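Long-range contact in C.Elegans p53 tumor suppressor-like transcription factor (Caenorhabditis elegans, PDB 1T4W), which activates transcription from the same DNA consensus sequence as p53, promoting apoptosis after genotoxic or cellular stress and supporting proper meiotic chromosome segregation: residues 99-110 with 118-126. Sequence-based numbering, arbitrary orientation.
Sequences SFFYIRNSEHEF and STFTLIMYP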
loop_
_atom_site.group_PDB
_atom_site.type_symbol
_atom_site.label_atom_id
_atom_site.label_comp_id
_atom_site.label_asym_id
_atom_site.label_seq_id
_atom_site.Cartn_x
_atom_site.Cartn_y
_atom_site.Cartn_z
ATOM N N SER A 99 4.855 -4.999 12.943
ATOM C CA SER A 99 4.183 -4.565 11.714
ATOM C C SER A 99 5.201 -4.536 10.574
ATOM O O SER A 99 6.333 -4.077 10.745
ATOM C CB SER A 99 3.572 -3.177 11.876
ATOM O OG SER A 99 2.820 -2.840 10.722
ATOM N N PHE A 100 4.803 -5.038 9.416
ATOM C CA PHE A 100 5.688 -5.061 8.262
ATOM C C PHE A 100 5.968 -3.623 7.773
ATOM O O PHE A 100 7.067 -3.307 7.282
ATOM C CB PHE A 100 5.037 -5.888 7.143
ATOM C CG PHE A 100 6.008 -6.353 6.078
ATOM C CD1 PHE A 100 6.484 -5.469 5.105
ATOM C CD2 PHE A 100 6.483 -7.665 6.081
ATOM C CE1 PHE A 100 7.435 -5.887 4.139
ATOM C CE2 PHE A 100 7.433 -8.093 5.129
ATOM C CZ PHE A 100 7.905 -7.199 4.164
ATOM N N PHE A 101 4.981 -2.749 7.944
ATOM C CA PHE A 101 5.090 -1.373 7.467
ATOM C C PHE A 101 4.629 -0.330 8.472
ATOM O O PHE A 101 3.899 -0.638 9.406
ATOM C CB PHE A 101 4.270 -1.209 6.179
ATOM C CG PHE A 101 2.778 -1.292 6.392
ATOM C CD1 PHE A 101 2.181 -2.486 6.760
ATOM C CD2 PHE A 101 1.973 -0.160 6.245
ATOM C CE1 PHE A 101 0.795 -2.569 6.986
ATOM C CE2 PHE A 101 0.592 -0.221 6.460
ATOM C CZ PHE A 101 -0.000 -1.432 6.830
ATOM N N TYR A 102 5.041 0.913 8.251
ATOM C CA TYR A 102 4.661 2.025 9.118
ATOM C C TYR A 102 4.286 3.257 8.287
ATOM O O TYR A 102 4.616 3.357 7.098
ATOM C CB TYR A 102 5.806 2.380 10.077
ATOM C CG TYR A 102 6.281 1.202 10.902
ATOM C CD1 TYR A 102 7.253 0.319 10.412
ATOM C CD2 TYR A 102 5.707 0.928 12.149
ATOM C CE1 TYR A 102 7.637 -0.811 11.145
ATOM C CE2 TYR A 102 6.077 -0.189 12.879
ATOM C CZ TYR A 102 7.038 -1.059 12.371
ATOM O OH TYR A 102 7.343 -2.189 13.082
ATOM N N ILE A 103 3.597 4.189 8.932
ATOM C CA ILE A 103 3.139 5.414 8.301
ATOM C C ILE A 103 3.848 6.595 8.966
ATOM O O ILE A 103 3.825 6.737 10.191
ATOM C CB ILE A 103 1.595 5.542 8.478
ATOM C CG1 ILE A 103 0.913 4.293 7.902
ATOM C CG2 ILE A 103 1.072 6.823 7.818
ATOM C CD1 ILE A 103 1.170 4.056 6.419
ATOM N N ARG A 104 4.482 7.439 8.159
ATOM C CA ARG A 104 5.204 8.596 8.679
ATOM C C ARG A 104 4.814 9.854 7.905
ATOM O O ARG A 104 4.313 9.785 6.768
ATOM C CB ARG A 104 6.721 8.374 8.562
ATOM C CG ARG A 104 7.245 7.116 9.271
ATOM C CD ARG A 104 7.155 7.231 10.792
ATOM N NE ARG A 104 8.025 8.284 11.321
ATOM C CZ ARG A 104 9.323 8.135 11.575
ATOM N NH1 ARG A 104 9.922 6.973 11.352
ATOM N NH2 ARG A 104 10.027 9.152 12.053
ATOM N N ASN A 105 5.071 11.000 8.523
ATOM C CA ASN A 105 4.756 12.294 7.929
ATOM C C ASN A 105 3.332 12.294 7.410
ATOM O O ASN A 105 3.061 12.770 6.313
ATOM C CB ASN A 105 5.734 12.609 6.792
ATOM C CG ASN A 105 7.165 12.665 7.278
ATOM O OD1 ASN A 105 7.476 13.401 8.215
ATOM N ND2 ASN A 105 8.041 11.880 6.662
ATOM N N SER A 106 2.420 11.766 8.218
ATOM C CA SER A 106 1.025 11.713 7.826
ATOM C C SER A 106 0.381 13.032 8.149
ATOM O O SER A 106 0.477 13.521 9.297
ATOM C CB SER A 106 0.286 10.608 8.601
ATOM O OG SER A 106 -1.086 10.593 8.243
ATOM N N GLU A 107 -0.278 13.608 7.150
ATOM C CA GLU A 107 -0.961 14.876 7.345
ATOM C C GLU A 107 -2.176 14.606 8.245
ATOM O O GLU A 107 -2.599 15.471 8.996
ATOM C CB GLU A 107 -1.418 15.465 6.003
ATOM C CG GLU A 107 -2.479 14.622 5.311
ATOM C CD GLU A 107 -3.197 15.363 4.189
ATOM O OE1 GLU A 107 -3.591 16.533 4.393
ATOM O OE2 GLU A 107 -3.382 14.772 3.109
ATOM N N HIS A 108 -2.717 13.391 8.174
ATOM C CA HIS A 108 -3.870 13.010 8.980
ATOM C C HIS A 108 -3.530 12.264 10.255
ATOM O O HIS A 108 -2.527 11.543 10.329
ATOM C CB HIS A 108 -4.826 12.152 8.145
ATOM C CG HIS A 108 -5.495 12.911 7.044
ATOM N ND1 HIS A 108 -6.330 13.977 7.284
ATOM C CD2 HIS A 108 -5.467 12.750 5.698
ATOM C CE1 HIS A 108 -6.793 14.439 6.136
ATOM N NE2 HIS A 108 -6.285 13.710 5.159
ATOM N N GLU A 109 -4.372 12.444 11.268
ATOM C CA GLU A 109 -4.191 11.738 12.527
ATOM C C GLU A 109 -4.456 10.276 12.183
ATOM O O GLU A 109 -5.280 9.997 11.313
ATOM C CB GLU A 109 -5.236 12.208 13.548
ATOM C CG GLU A 109 -5.385 11.292 14.752
ATOM C CD GLU A 109 -6.535 11.709 15.668
ATOM O OE1 GLU A 109 -7.232 12.708 15.371
ATOM O OE2 GLU A 109 -6.743 11.027 16.684
ATOM N N PHE A 110 -3.779 9.343 12.851
ATOM C CA PHE A 110 -4.016 7.922 12.566
ATOM C C PHE A 110 -3.889 7.091 13.830
ATOM O O PHE A 110 -3.344 7.555 14.829
ATOM C CB PHE A 110 -3.019 7.400 11.509
ATOM C CG PHE A 110 -1.580 7.426 11.965
ATOM C CD1 PHE A 110 -1.033 6.348 12.673
ATOM C CD2 PHE A 110 -0.777 8.536 11.698
ATOM C CE1 PHE A 110 0.306 6.374 13.106
ATOM C CE2 PHE A 110 0.554 8.578 12.123
ATOM C CZ PHE A 110 1.100 7.495 12.828
ATOM N N SER A 118 -3.201 -6.237 10.179
ATOM C CA SER A 118 -2.400 -5.030 10.399
ATOM C C SER A 118 -2.985 -3.853 9.582
ATOM O O SER A 118 -2.931 -3.831 8.356
ATOM C CB SER A 118 -0.950 -5.310 10.001
ATOM O OG SER A 118 -0.094 -4.255 10.397
ATOM N N THR A 119 -3.539 -2.870 10.273
ATOM C CA THR A 119 -4.186 -1.751 9.610
ATOM C C THR A 119 -3.921 -0.407 10.272
ATOM O O THR A 119 -4.038 -0.283 11.490
ATOM C CB THR A 119 -5.731 -1.941 9.612
ATOM O OG1 THR A 119 -6.066 -3.178 8.979
ATOM C CG2 THR A 119 -6.434 -0.772 8.894
ATOM N N PHE A 120 -3.572 0.595 9.469
ATOM C CA PHE A 120 -3.397 1.939 9.994
ATOM C C PHE A 120 -4.665 2.649 9.547
ATOM O O PHE A 120 -5.045 2.582 8.371
ATOM C CB PHE A 120 -2.168 2.638 9.407
ATOM C CG PHE A 120 -0.866 2.234 10.064
ATOM C CD1 PHE A 120 -0.188 1.082 9.663
ATOM C CD2 PHE A 120 -0.351 2.975 11.116
ATOM C CE1 PHE A 120 0.988 0.672 10.318
ATOM C CE2 PHE A 120 0.822 2.577 11.780
ATOM C CZ PHE A 120 1.487 1.419 11.375
ATOM N N THR A 121 -5.348 3.281 10.491
ATOM C CA THR A 121 -6.566 4.017 10.184
ATOM C C THR A 121 -6.362 5.504 10.324
ATOM O O THR A 121 -6.054 6.019 11.414
ATOM C CB THR A 121 -7.735 3.601 11.096
ATOM O OG1 THR A 121 -8.012 2.208 10.907
ATOM C CG2 THR A 121 -9.000 4.401 10.750
ATOM N N LEU A 122 -6.548 6.209 9.220
ATOM C CA LEU A 122 -6.404 7.650 9.232
ATOM C C LEU A 122 -7.741 8.250 9.620
ATOM O O LEU A 122 -8.766 7.902 9.030
ATOM C CB LEU A 122 -6.036 8.174 7.841
ATOM C CG LEU A 122 -4.784 7.628 7.173
ATOM C CD1 LEU A 122 -4.491 8.463 5.916
ATOM C CD2 LEU A 122 -3.627 7.681 8.126
ATOM N N ILE A 123 -7.737 9.142 10.605
ATOM C CA ILE A 123 -8.974 9.798 11.021
ATOM C C ILE A 123 -9.025 11.113 10.290
ATOM O O ILE A 123 -8.141 11.957 10.442
ATOM C CB ILE A 123 -9.025 10.069 12.543
ATOM C CG1 ILE A 123 -9.193 8.755 13.309
ATOM C CG2 ILE A 123 -10.192 10.976 12.864
ATOM C CD1 ILE A 123 -7.956 7.867 13.330
ATOM N N MET A 124 -10.057 11.287 9.480
ATOM C CA MET A 124 -10.174 12.511 8.724
ATOM C C MET A 124 -11.343 13.382 9.123
ATOM O O MET A 124 -11.877 13.247 10.219
ATOM C CB MET A 124 -10.209 12.160 7.259
ATOM C CG MET A 124 -8.937 11.363 6.949
ATOM S SD MET A 124 -8.712 11.015 5.245
ATOM C CE MET A 124 -10.182 10.023 4.956
ATOM N N TYR A 125 -11.746 14.279 8.239
ATOM C CA TYR A 125 -12.833 15.182 8.567
ATOM C C TYR A 125 -13.723 15.338 7.355
ATOM O O TYR A 125 -13.285 15.109 6.220
ATOM C CB TYR A 125 -12.245 16.533 8.970
ATOM C CG TYR A 125 -11.241 17.015 7.953
ATOM C CD1 TYR A 125 -11.651 17.678 6.794
ATOM C CD2 TYR A 125 -9.882 16.749 8.113
ATOM C CE1 TYR A 125 -10.729 18.064 5.817
ATOM C CE2 TYR A 125 -8.951 17.128 7.142
ATOM C CZ TYR A 125 -9.381 17.782 6.001
ATOM O OH TYR A 125 -8.463 18.148 5.047
ATOM N N PRO A 126 -14.987 15.728 7.579
ATOM C CA PRO A 126 -15.929 15.908 6.479
ATOM C C PRO A 126 -15.284 16.830 5.480
ATOM O O PRO A 126 -14.633 17.803 5.858
ATOM C CB PRO A 126 -17.143 16.544 7.160
ATOM C CG PRO A 126 -17.061 16.003 8.563
ATOM C CD PRO A 126 -15.593 16.144 8.858
HETATM O O HOH W 1 2.000 -5.739 8.923
HETATM O O HOH W 2 -6.887 16.224 3.211
HETATM O O HOH W 3 -6.666 14.054 10.920
#
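With CG beside its own backbone N (chi1 -81°), the Phe-120 ring reaches across to strand 101-104, where Phe-101, its CG set between backbone N and carbonyl carbon (chi1 69°), turns a ring face to meet it. The two rings form an offset edge-to-face pair, the edge of Phe-120 toward the face of Phe-101, with centroids 5.3 Å apart. Ile-103 lays CG1 over one face of the Phe-120 ring in a CH-pi contact, 3.8 Å from the centroid. Phe-110 points the same way as Phe-120 and meets its edge through CD1, 3.8 Å from Phe-120 CD2, completing an aromatic cluster of three phenylalanines. Ser-99 OG donates in the carbonyl plane to a lone pair of Phe-101 O (2.8 Å), fixing the carbonyl that lies beside Phe-120 CE1.

Farther along, His-108 lies between Met-124 and its own neighbour Glu-107, whose CG covers the opposite face of the imidazole. Met-124 CG sits over the ring centre, and SD follows above the same face, 3.8 Å from the centroid. Tyr-125 brings CE2 to the imidazole edge, 3.6 Å from His-108 CE1. His-108 NE2 bonds to Gln-130 O and, weakly, to a water that also bonds Tyr-125 OH. Ile-123 N gives a hydrogen bond to Glu-109 O (2.7 Å), while a second water links Glu-109 N to Ile-123 O. Next to them Leu-122 CD2 packs on Phe-110 CB.

In this p53-family DNA-binding domain, strands 109-113 and 119-123 form a hairpin at one margin of the larger sheet, with strand 57-65 beyond 119-123. Strand 101-104 instead edges the four-stranded sheet beside strand 130-137, so the phenylalanine cluster joins the two sheets.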